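Nitronate monooxygenase family protein (Pseudomonas aeruginosa, PDB 4QIT) uses FMN and molecular oxygen to catalyse the oxidative denitrification of alkyl nitronates, with the toxin propionate 3-nitronate as its best and presumed physiological substrate. Local coordinates at residues D9-T12 / G16-Q19; R149-Q152 / R157-V160; E166-V171 / D177-Q182; L170-G175 / G215-V220; A206-L211 / L237-V242. The protein carries 1 engineered substitution. All coordinates share one frame; numbering follows the deposited sequence.

All five contacts belong to one TIM barrel. Interaction 1, at the N-terminal end of the chain, sits partly at the surface and rests on a backbone bond. Interactions 2 and 3 are buried and apolar, each setting a helix against the strand that follows it; those strands, 157-162 and 178-182, are neighbours. Interactions 3 and 4 share helix 165-173, but interaction 4 meets the approach to strand 219-222 with a polar pair at its outer edge. Interaction 5 joins helix 204-212 to the approach to strand 241-244, combining apolar packing with an arginine at the subunit interface. Interaction 3 alone includes a residue bonded to FMN.

Interaction 1: D9-T12 / G16-Q19; sequences DRFT and GIQQ
Thr12 and Ile17 make a local backbone contact where helix 8-14 gives way to the loop leading into strand 21-23, the first strand of the TIM barrel. The amide of Ile17 donates to the carbonyl oxygen of Thr12, with Ile17 N 3.2 Å from Thr12 O and an N-H...O angle of 153°. The bond, from residue i+5 back to i, ties the loop to the last turn of the helix. Beside it, the tip of Ile17, CD1, reaches Phe11. With chi1 at 69°, CG1 is placed between the backbone N and the carbonyl carbon, and the extended chain beyond it carries Ile17 CD1 obliquely to the Phe11 ring, 4.4 Å from Phe11 CE2. This is a light touch. The ring has closer neighbours on the barrel strands, where it packs on Val220 of strand 219-222 and on Ala241 of strand 241-244. Ile17 in turn also packs on Leu44 and Pro71, while Gln19 bonds through its backbone to Gly42. The modelled approach of the Thr12 hydroxyl to Ile17 is too short to be trusted, and no bond is inferred from it. The chemistry implies that the turn is fixed chiefly through the main chain, with a thin apolar seam linking it to Phe11, which packs against the barrel strands.

Interaction 2: R149-Q152 / R157-V160; sequences RALQ and RVLV
A chi1 of -67° in Leu151 sets CG anti to its carbonyl carbon, and chi1 of 176° in Val158 leaves CG2 on the side of its own backbone N, facing the helix. The result is that one methyl, Val158 CG2, makes the whole contact. It sits 4.0 Å from Leu151 CB and 4.0 Å from Leu151 CD1, nestled in the bend of the leucine, and the two side chains cross at about a right angle. Gln152 touches the same methyl from a different direction, its chain also meeting the valine nearly perpendicularly, with CG 4.1 Å from Val158 CG2. Only the aliphatic root of Gln152 is used here. Its extended chain carries the amide past the valine, where NE2 donates to both Gly175 O and the carboxylate oxygen OD2 of Asp177. That same OD2 accepts the backbone N-H of Val158, so the polar end of the helix residue and the main chain of the strand residue are held by a common acceptor. Leu151 is buried further by Phe138 of strand 135-139 and by Leu125, Leu128 and Leu129 of helix 124-131. No hydrogen bond runs directly between segments 149-152 and 157-160; their joining is apolar. It brings the last turn of helix 145-153 down onto the beginning of strand 157-162, as in the right-handed beta-alpha-beta units from which a TIM barrel is built.

Interaction 3: E166-V171 / D177-Q182; sequences EEAALV and DAVVAQ. With FMN (flavin mononucleotide), chain C.
Val171 and Val179 meet with their side chains crossed at about a right angle, the helix valine reaching in with a single methyl. Val171 CG1 stands 4.1 Å from Val179 CB, and it also lies 4.1 Å from the carbonyl oxygen Ala178 O, so it rests over the strand backbone as much as on the valine. The rotation of Val179 serves a second partner: chi1 of 62° sends CG2 anti to the backbone N, toward Ala168, whose CB is 4.4 Å from Val179 CG2. The axes of segments 166-171 and 178-182 pass 9.0 Å apart, nearly antiparallel at 158°. The antiparallel course is that of the helix and following strand in a beta-alpha-beta unit, in which helix 165-173 covers the outside of the TIM barrel between strands 157-162 and 178-182. Further out, Glu166 forms a salt bridge with Arg271 of the second subunit. At the C-terminal end of strand 178-182, Gln182 turns instead to the cofactor. Its extended side chain, with CG anti to the backbone N, delivers the amide to the ribityl part of FMN, and Gln182 NE2 donates to FMN O3' across 3.1 Å in a bond of 163°. The amide is gripped at both ends: NE2 also donates to Ser189 O, and OE1 accepts from Gly191 N, which fixes its rotation beside the flavin.

Interaction 4: L170-G175 / G215-V220; sequences LVEAAG and GSLPVV
Leu217 wedges against two successive helix residues, Val171 and Glu172, and these make up the close-packed part of the contact. Its CD1 lies 3.8 Å from Val171 CG1, the two side chains meeting at a slant. The aliphatic part of Glu172 lies alongside the leucine, the two chains pointing opposite ways, which brings Glu172 CG to 3.8 Å from Leu217 CG. Methylene and methyl groups thus shield the inner side, and the charged end of the glutamate is carried outward to the exposed edge. There the character changes. Ser216 OG donates to Glu172 OE1 over 2.6 Å, a short bond that reaches the oxygen from well above the carboxylate plane, 53° out of it. The serine can do this because chi1 of 42° swings OG between its backbone N and carbonyl carbon. OE1 is also the salt-bridge partner of Arg214, so two donors share one oxygen, which would be expected to favour the charged form of the glutamate. The helix itself ends at Gly175 in a Schellman motif. The contact therefore ties the C-terminal end of helix 165-173 to the turn that follows helix 204-212 and leads into strand 219-222, which pairs in parallel with strand 178-182 on one side and 241-244 on the other.

Interaction 5: A206-L211 / L237-V242; sequences ALVRLL and LGASAV
Val208 is the first residue of segment 206-211 to touch the turn after helix 228-236. Its CG1, anti to the backbone N, enters between two residues of that turn, 3.8 Å from Leu237 CB and 3.9 Å from Ala239 CB, and its side chain crosses that of Leu237 at about a right angle. Val208 and Ala239 both pack on Ala221 as well, so this small apolar group lies against strand 219-222. Arg209 follows with a polar contact. Its chain bends at chi2 (85°), passing CD within 4.1 Å of Leu237 CD2 and bringing the guanidinium back to the main chain, where Arg209 NH2 donates to Leu237 O over 3.0 Å. The bond is bent, at 139°, and the donor stands above the carbonyl plane, which suggests that the group is placed largely by its stronger partner. That partner is Asp227 of the second subunit, salt-bridged through Arg209 NE. Leu210 packs on Gln334 of the second subunit, and Leu211 closes the segment by packing on Ala168 of helix 165-173. The carbonyl used by Arg209 lies at a helix end: Gly238, with positive phi, completes a Schellman motif there before the chain enters strand 241-244. Helix 204-212 is thus joined to the turn between helix 228-236 and strand 241-244, on the outer wall of the TIM barrel and at the dimer interface.

Interaction 1: D9-T12 / G16-Q19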
# COMPACT_ATOMS: atom_id res chain seq x y z
N ASP A 9 -4.36 21.64 -15.69
CA ASP A 9 -4.05 22.77 -16.55
C ASP A 9 -2.70 23.36 -16.17
O ASP A 9 -1.88 23.67 -17.04
CB ASP A 9 -5.14 23.85 -16.46
CG ASP A 9 -6.36 23.53 -17.30
OD1 ASP A 9 -6.30 22.61 -18.14
OD2 ASP A 9 -7.39 24.22 -17.13
N ARG A 10 -2.46 23.51 -14.88
CA ARG A 10 -1.20 24.07 -14.40
C ARG A 10 -0.03 23.20 -14.80
O ARG A 10 1.01 23.69 -15.27
CB ARG A 10 -1.23 24.22 -12.89
CG ARG A 10 -2.23 25.22 -12.35
CD ARG A 10 -2.09 25.30 -10.85
NE ARG A 10 -3.18 26.02 -10.21
CZ ARG A 10 -3.29 26.15 -8.89
NH1 ARG A 10 -2.37 25.61 -8.09
NH2 ARG A 10 -4.32 26.80 -8.37
N PHE A 11 -0.17 21.89 -14.61
CA PHE A 11 0.94 20.99 -14.86
C PHE A 11 1.25 20.83 -16.34
O PHE A 11 2.42 20.84 -16.73
CB PHE A 11 0.66 19.62 -14.25
CG PHE A 11 1.81 18.66 -14.39
CD1 PHE A 11 2.79 18.61 -13.42
CD2 PHE A 11 1.90 17.81 -15.48
CE1 PHE A 11 3.86 17.73 -13.54
CE2 PHE A 11 2.96 16.93 -15.60
CZ PHE A 11 3.94 16.89 -14.63
N THR A 12 0.21 20.66 -17.15
CA THR A 12 0.40 20.52 -18.58
C THR A 12 1.05 21.78 -19.15
O THR A 12 1.90 21.69 -20.02
CB THR A 12 -0.92 20.19 -19.30
OG1 THR A 12 -0.69 20.06 -20.70
CG2 THR A 12 -1.94 21.27 -19.10
N GLY A 16 5.67 20.88 -21.52
CA GLY A 16 5.21 21.48 -22.76
C GLY A 16 4.02 20.79 -23.39
O GLY A 16 3.90 20.79 -24.60
N ILE A 17 3.13 20.22 -22.58
CA ILE A 17 2.31 19.09 -23.06
C ILE A 17 0.80 19.28 -23.01
O ILE A 17 0.31 20.22 -22.38
CB ILE A 17 2.69 17.79 -22.32
CG1 ILE A 17 2.24 17.85 -20.85
CG2 ILE A 17 4.18 17.53 -22.44
CD1 ILE A 17 2.82 16.73 -19.96
N GLN A 18 0.07 18.37 -23.65
CA GLN A 18 -1.38 18.46 -23.71
C GLN A 18 -2.10 17.63 -22.64
O GLN A 18 -3.19 18.00 -22.21
CB GLN A 18 -1.88 18.06 -25.10
CG GLN A 18 -1.41 18.99 -26.21
CD GLN A 18 -1.95 20.40 -26.05
OE1 GLN A 18 -3.14 20.60 -25.80
NE2 GLN A 18 -1.07 21.39 -26.18
N GLN A 19 -1.51 16.51 -22.22
CA GLN A 19 -2.18 15.58 -21.31
C GLN A 19 -1.34 15.34 -20.07
O GLN A 19 -0.13 15.21 -20.16
CB GLN A 19 -2.45 14.23 -22.00
CG GLN A 19 -3.27 14.34 -23.26
CD GLN A 19 -4.65 14.92 -23.01
OE1 GLN A 19 -5.17 14.87 -21.89
NE2 GLN A 19 -5.25 15.47 -24.06

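Interaction 2: R149-Q152 / R157-V160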
# COMPACT_ATOMS: atom_id res chain seq x y z
N ARG A 149 19.06 23.90 -9.68
CA ARG A 149 19.02 25.27 -10.21
C ARG A 149 19.70 25.41 -11.57
O ARG A 149 19.20 26.10 -12.45
CB ARG A 149 19.69 26.23 -9.22
CG ARG A 149 18.87 26.49 -7.97
CD ARG A 149 17.52 27.12 -8.29
NE ARG A 149 16.69 27.24 -7.10
CZ ARG A 149 15.39 27.52 -7.12
NH1 ARG A 149 14.78 27.71 -8.28
NH2 ARG A 149 14.70 27.61 -5.99
N ALA A 150 20.85 24.76 -11.72
CA ALA A 150 21.59 24.80 -12.98
C ALA A 150 20.75 24.26 -14.14
O ALA A 150 20.76 24.82 -15.24
CB ALA A 150 22.89 24.05 -12.85
N LEU A 151 20.04 23.15 -13.89
CA LEU A 151 19.15 22.58 -14.90
C LEU A 151 18.01 23.54 -15.23
O LEU A 151 17.66 23.74 -16.39
CB LEU A 151 18.59 21.24 -14.41
CG LEU A 151 19.60 20.11 -14.25
CD1 LEU A 151 19.06 19.01 -13.34
CD2 LEU A 151 19.97 19.53 -15.61
N GLN A 152 17.44 24.13 -14.19
CA GLN A 152 16.32 25.05 -14.36
C GLN A 152 16.74 26.31 -15.11
O GLN A 152 15.95 26.90 -15.84
CB GLN A 152 15.70 25.38 -13.00
CG GLN A 152 14.94 24.18 -12.39
CD GLN A 152 14.64 24.34 -10.91
OE1 GLN A 152 15.40 24.96 -10.16
NE2 GLN A 152 13.53 23.76 -10.47
N ARG A 157 12.56 21.43 -16.66
CA ARG A 157 11.72 21.17 -15.48
C ARG A 157 12.28 19.97 -14.73
O ARG A 157 12.62 18.97 -15.35
CB ARG A 157 10.28 20.89 -15.89
CG ARG A 157 9.64 21.97 -16.75
CD ARG A 157 9.63 23.31 -16.06
NE ARG A 157 8.82 24.27 -16.80
CZ ARG A 157 8.89 25.59 -16.65
NH1 ARG A 157 9.76 26.11 -15.79
NH2 ARG A 157 8.10 26.38 -17.36
N VAL A 158 12.36 20.07 -13.40
CA VAL A 158 12.98 19.01 -12.60
C VAL A 158 11.97 18.31 -11.70
O VAL A 158 11.27 18.96 -10.90
CB VAL A 158 14.13 19.55 -11.73
CG1 VAL A 158 14.69 18.45 -10.82
CG2 VAL A 158 15.24 20.14 -12.61
N LEU A 159 11.88 16.99 -11.84
CA LEU A 159 11.00 16.19 -10.99
C LEU A 159 11.84 15.28 -10.10
O LEU A 159 12.90 14.81 -10.52
CB LEU A 159 10.08 15.30 -11.84
CG LEU A 159 9.24 15.87 -12.98
CD1 LEU A 159 8.03 14.98 -13.22
CD2 LEU A 159 8.81 17.30 -12.74
N VAL A 160 11.36 15.02 -8.89
CA VAL A 160 12.01 14.03 -8.02
C VAL A 160 10.96 13.14 -7.38
O VAL A 160 9.91 13.62 -6.94
CB VAL A 160 12.86 14.70 -6.90
CG1 VAL A 160 13.62 13.64 -6.09
CG2 VAL A 160 13.85 15.70 -7.48

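Interaction 3: E166-V171 / D177-Q182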
# COMPACT_ATOMS: atom_id res chain seq x y z
N GLU A 166 8.16 13.20 4.45
CA GLU A 166 9.51 13.63 4.82
C GLU A 166 10.41 13.72 3.58
O GLU A 166 11.17 14.67 3.42
CB GLU A 166 10.11 12.70 5.88
CG GLU A 166 9.40 12.72 7.25
CD GLU A 166 7.99 12.13 7.23
OE1 GLU A 166 7.70 11.27 6.37
OE2 GLU A 166 7.17 12.52 8.09
N GLU A 167 10.30 12.74 2.69
CA GLU A 167 11.07 12.79 1.45
C GLU A 167 10.58 13.93 0.56
O GLU A 167 11.37 14.58 -0.11
CB GLU A 167 11.05 11.43 0.74
CG GLU A 167 11.90 10.39 1.47
CD GLU A 167 11.72 8.98 0.95
OE1 GLU A 167 10.86 8.77 0.06
OE2 GLU A 167 12.42 8.07 1.45
N ALA A 168 9.27 14.17 0.56
CA ALA A 168 8.70 15.27 -0.22
C ALA A 168 9.23 16.62 0.26
O ALA A 168 9.46 17.52 -0.55
CB ALA A 168 7.19 15.24 -0.16
N ALA A 169 9.45 16.75 1.57
CA ALA A 169 10.02 17.99 2.12
C ALA A 169 11.43 18.23 1.59
O ALA A 169 11.83 19.37 1.34
CB ALA A 169 10.02 17.94 3.64
N LEU A 170 12.19 17.15 1.42
CA LEU A 170 13.54 17.24 0.88
C LEU A 170 13.50 17.61 -0.60
O LEU A 170 14.37 18.34 -1.09
CB LEU A 170 14.31 15.93 1.11
CG LEU A 170 14.53 15.54 2.57
CD1 LEU A 170 15.19 14.17 2.71
CD2 LEU A 170 15.37 16.60 3.27
N VAL A 171 12.50 17.11 -1.32
CA VAL A 171 12.34 17.48 -2.72
C VAL A 171 12.03 18.97 -2.84
O VAL A 171 12.56 19.65 -3.72
CB VAL A 171 11.23 16.64 -3.38
CG1 VAL A 171 10.87 17.19 -4.77
CG2 VAL A 171 11.69 15.20 -3.48
N ASP A 177 10.60 21.29 -9.45
CA ASP A 177 9.34 21.80 -9.98
C ASP A 177 8.13 20.94 -9.62
O ASP A 177 7.01 21.43 -9.60
CB ASP A 177 9.44 21.92 -11.50
CG ASP A 177 10.50 22.92 -11.94
OD1 ASP A 177 10.21 24.14 -11.88
OD2 ASP A 177 11.60 22.51 -12.34
N ALA A 178 8.36 19.65 -9.37
CA ALA A 178 7.27 18.75 -9.00
C ALA A 178 7.79 17.52 -8.27
O ALA A 178 8.95 17.15 -8.43
CB ALA A 178 6.47 18.34 -10.24
N VAL A 179 6.92 16.92 -7.47
CA VAL A 179 7.24 15.70 -6.75
C VAL A 179 6.43 14.56 -7.36
O VAL A 179 5.23 14.70 -7.62
CB VAL A 179 6.99 15.84 -5.22
CG1 VAL A 179 5.51 16.12 -4.92
CG2 VAL A 179 7.46 14.58 -4.48
N VAL A 180 7.11 13.44 -7.63
CA VAL A 180 6.43 12.23 -8.07
C VAL A 180 6.19 11.38 -6.84
O VAL A 180 7.12 10.82 -6.25
CB VAL A 180 7.25 11.46 -9.10
CG1 VAL A 180 6.51 10.19 -9.52
CG2 VAL A 180 7.55 12.34 -10.33
N ALA A 181 4.93 11.29 -6.44
CA ALA A 181 4.54 10.58 -5.23
C ALA A 181 4.39 9.11 -5.57
O ALA A 181 3.40 8.72 -6.19
CB ALA A 181 3.24 11.13 -4.72
N GLN A 182 5.36 8.30 -5.16
CA GLN A 182 5.34 6.88 -5.46
C GLN A 182 4.74 6.07 -4.32
O GLN A 182 5.35 5.93 -3.25
CB GLN A 182 6.74 6.37 -5.77
CG GLN A 182 6.75 4.95 -6.30
CD GLN A 182 8.11 4.28 -6.17
OE1 GLN A 182 8.66 4.21 -5.08
NE2 GLN A 182 8.64 3.76 -7.28
N1 FMN C . 11.55 4.64 -11.87
C2 FMN C . 12.74 5.33 -12.05
O2 FMN C . 12.90 6.39 -11.47
N3 FMN C . 13.71 4.86 -12.90
C4 FMN C . 13.51 3.66 -13.55
O4 FMN C . 14.36 3.20 -14.31
C4A FMN C . 12.33 2.97 -13.36
N5 FMN C . 12.16 1.78 -14.02
C5A FMN C . 11.00 1.06 -13.88
C6 FMN C . 10.87 -0.13 -14.58
C7 FMN C . 9.72 -0.88 -14.48
C7M FMN C . 9.65 -2.15 -15.28
C8 FMN C . 8.69 -0.46 -13.64
C8M FMN C . 7.44 -1.27 -13.51
C9 FMN C . 8.82 0.74 -12.94
C9A FMN C . 9.99 1.52 -13.05
N10 FMN C . 10.15 2.72 -12.36
C10 FMN C . 11.33 3.44 -12.52
C1' FMN C . 9.07 3.22 -11.43
C2' FMN C . 8.11 4.19 -12.10
O2' FMN C . 8.73 5.44 -12.25
C3' FMN C . 6.86 4.39 -11.25
O3' FMN C . 7.17 4.61 -9.89
C4' FMN C . 6.04 3.12 -11.33
O4' FMN C . 6.15 2.57 -12.64
C5' FMN C . 4.59 3.46 -11.07
O5' FMN C . 3.99 2.24 -10.77
P FMN C . 3.06 1.48 -11.82
O1P FMN C . 2.53 2.47 -12.82
O2P FMN C . 1.99 0.79 -11.03
O3P FMN C . 3.96 0.51 -12.51

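Interaction 4: L170-G175 / G215-V220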
# COMPACT_ATOMS: atom_id res chain seq x y z
N LEU A 170 12.19 17.15 1.42
CA LEU A 170 13.54 17.24 0.88
C LEU A 170 13.50 17.61 -0.60
O LEU A 170 14.37 18.34 -1.09
CB LEU A 170 14.31 15.93 1.11
CG LEU A 170 14.53 15.54 2.57
CD1 LEU A 170 15.19 14.17 2.71
CD2 LEU A 170 15.37 16.60 3.27
N VAL A 171 12.50 17.11 -1.32
CA VAL A 171 12.34 17.48 -2.72
C VAL A 171 12.03 18.97 -2.84
O VAL A 171 12.56 19.65 -3.72
CB VAL A 171 11.23 16.64 -3.38
CG1 VAL A 171 10.87 17.19 -4.77
CG2 VAL A 171 11.69 15.20 -3.48
N GLU A 172 11.19 19.46 -1.93
CA GLU A 172 10.86 20.88 -1.90
C GLU A 172 12.11 21.71 -1.63
O GLU A 172 12.35 22.71 -2.30
CB GLU A 172 9.79 21.17 -0.84
CG GLU A 172 8.43 20.61 -1.17
CD GLU A 172 7.46 20.67 -0.00
OE1 GLU A 172 6.32 20.19 -0.15
OE2 GLU A 172 7.85 21.20 1.07
N ALA A 173 12.91 21.26 -0.66
CA ALA A 173 14.13 21.99 -0.29
C ALA A 173 15.19 21.99 -1.40
O ALA A 173 16.04 22.88 -1.46
CB ALA A 173 14.71 21.44 1.01
N ALA A 174 15.13 20.98 -2.26
CA ALA A 174 16.04 20.87 -3.40
C ALA A 174 15.64 21.81 -4.52
O ALA A 174 16.40 22.04 -5.47
CB ALA A 174 16.08 19.43 -3.90
N GLY A 175 14.43 22.35 -4.44
CA GLY A 175 13.96 23.32 -5.41
C GLY A 175 13.28 22.74 -6.65
O GLY A 175 13.11 23.45 -7.64
N GLY A 215 -0.16 21.61 -0.27
CA GLY A 215 -0.36 22.81 -1.06
C GLY A 215 0.89 23.48 -1.59
O GLY A 215 0.89 24.69 -1.85
N SER A 216 1.96 22.71 -1.73
CA SER A 216 3.23 23.24 -2.21
C SER A 216 3.49 22.84 -3.66
O SER A 216 2.96 23.45 -4.59
CB SER A 216 4.38 22.78 -1.33
OG SER A 216 4.22 21.42 -0.98
N LEU A 217 4.29 21.79 -3.84
CA LEU A 217 4.63 21.32 -5.18
C LEU A 217 3.48 20.58 -5.84
O LEU A 217 2.72 19.88 -5.17
CB LEU A 217 5.85 20.39 -5.14
CG LEU A 217 7.19 21.03 -4.79
CD1 LEU A 217 8.32 20.04 -4.98
CD2 LEU A 217 7.42 22.26 -5.64
N PRO A 218 3.38 20.72 -7.17
CA PRO A 218 2.49 19.84 -7.93
C PRO A 218 2.87 18.39 -7.66
O PRO A 218 4.05 18.06 -7.60
CB PRO A 218 2.81 20.20 -9.39
CG PRO A 218 3.36 21.59 -9.32
CD PRO A 218 4.11 21.66 -8.03
N VAL A 219 1.86 17.54 -7.49
CA VAL A 219 2.06 16.14 -7.14
C VAL A 219 1.71 15.26 -8.33
O VAL A 219 0.60 15.32 -8.84
CB VAL A 219 1.18 15.74 -5.95
CG1 VAL A 219 1.38 14.25 -5.61
CG2 VAL A 219 1.51 16.59 -4.73
N VAL A 220 2.67 14.44 -8.76
CA VAL A 220 2.43 13.47 -9.83
C VAL A 220 2.21 12.12 -9.16
O VAL A 220 3.12 11.61 -8.50
CB VAL A 220 3.63 13.36 -10.80
CG1 VAL A 220 3.34 12.37 -11.91
CG2 VAL A 220 3.97 14.74 -11.39

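Interaction 5: A206-L211 / L237-V242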
# COMPACT_ATOMS: atom_id res chain seq x y z
N ALA A 206 -3.25 7.23 0.14
CA ALA A 206 -2.85 8.07 1.28
C ALA A 206 -1.74 9.04 0.89
O ALA A 206 -1.81 10.24 1.22
CB ALA A 206 -2.41 7.21 2.47
N LEU A 207 -0.72 8.55 0.20
CA LEU A 207 0.44 9.40 -0.10
C LEU A 207 0.09 10.61 -0.95
O LEU A 207 0.52 11.73 -0.65
CB LEU A 207 1.56 8.60 -0.78
CG LEU A 207 2.85 9.38 -1.03
CD1 LEU A 207 3.52 9.82 0.28
CD2 LEU A 207 3.82 8.56 -1.85
N VAL A 208 -0.68 10.40 -2.01
CA VAL A 208 -1.06 11.51 -2.88
C VAL A 208 -1.87 12.56 -2.13
O VAL A 208 -1.61 13.76 -2.26
CB VAL A 208 -1.83 11.01 -4.12
CG1 VAL A 208 -2.34 12.18 -4.96
CG2 VAL A 208 -0.93 10.14 -4.96
N ARG A 209 -2.82 12.12 -1.33
CA ARG A 209 -3.64 13.05 -0.55
C ARG A 209 -2.79 13.83 0.45
O ARG A 209 -2.97 15.04 0.60
CB ARG A 209 -4.76 12.31 0.17
CG ARG A 209 -5.72 13.27 0.85
CD ARG A 209 -6.80 13.78 -0.11
NE ARG A 209 -7.46 14.95 0.44
CZ ARG A 209 -7.17 16.20 0.09
NH1 ARG A 209 -7.81 17.21 0.67
NH2 ARG A 209 -6.24 16.45 -0.83
N LEU A 210 -1.88 13.15 1.13
CA LEU A 210 -1.01 13.80 2.11
C LEU A 210 -0.14 14.87 1.46
O LEU A 210 -0.01 15.98 1.99
CB LEU A 210 -0.13 12.77 2.81
CG LEU A 210 -0.84 11.81 3.77
CD1 LEU A 210 0.06 10.64 4.17
CD2 LEU A 210 -1.34 12.55 5.02
N LEU A 211 0.46 14.54 0.33
CA LEU A 211 1.33 15.49 -0.35
C LEU A 211 0.54 16.65 -0.98
O LEU A 211 1.01 17.78 -0.96
CB LEU A 211 2.19 14.77 -1.38
CG LEU A 211 3.56 14.25 -0.92
CD1 LEU A 211 3.56 13.66 0.50
CD2 LEU A 211 4.20 13.30 -1.93
N LEU A 237 -7.80 13.21 -5.54
CA LEU A 237 -6.96 13.25 -4.34
C LEU A 237 -6.11 14.52 -4.27
O LEU A 237 -5.52 14.83 -3.23
CB LEU A 237 -6.08 12.01 -4.25
CG LEU A 237 -6.84 10.71 -4.06
CD1 LEU A 237 -5.88 9.53 -4.21
CD2 LEU A 237 -7.52 10.67 -2.70
N GLY A 238 -6.03 15.23 -5.39
CA GLY A 238 -5.28 16.47 -5.47
C GLY A 238 -4.05 16.42 -6.36
O GLY A 238 -3.31 17.39 -6.40
N ALA A 239 -3.82 15.32 -7.06
CA ALA A 239 -2.66 15.24 -7.95
C ALA A 239 -2.82 16.19 -9.12
O ALA A 239 -3.94 16.52 -9.52
CB ALA A 239 -2.48 13.81 -8.46
N SER A 240 -1.69 16.61 -9.68
CA SER A 240 -1.68 17.44 -10.88
C SER A 240 -1.44 16.63 -12.14
O SER A 240 -1.63 17.15 -13.25
CB SER A 240 -0.61 18.52 -10.77
OG SER A 240 -0.86 19.37 -9.67
N ALA A 241 -1.01 15.38 -11.99
CA ALA A 241 -0.72 14.49 -13.11
C ALA A 241 -0.54 13.08 -12.59
O ALA A 241 -0.57 12.85 -11.38
CB ALA A 241 0.53 14.96 -13.86
N VAL A 242 -0.36 12.13 -13.50
CA VAL A 242 -0.04 10.75 -13.13
C VAL A 242 1.21 10.27 -13.87
O VAL A 242 1.55 10.78 -14.95
CB VAL A 242 -1.21 9.78 -13.41
CG1 VAL A 242 -2.45 10.22 -12.64
CG2 VAL A 242 -1.51 9.67 -14.92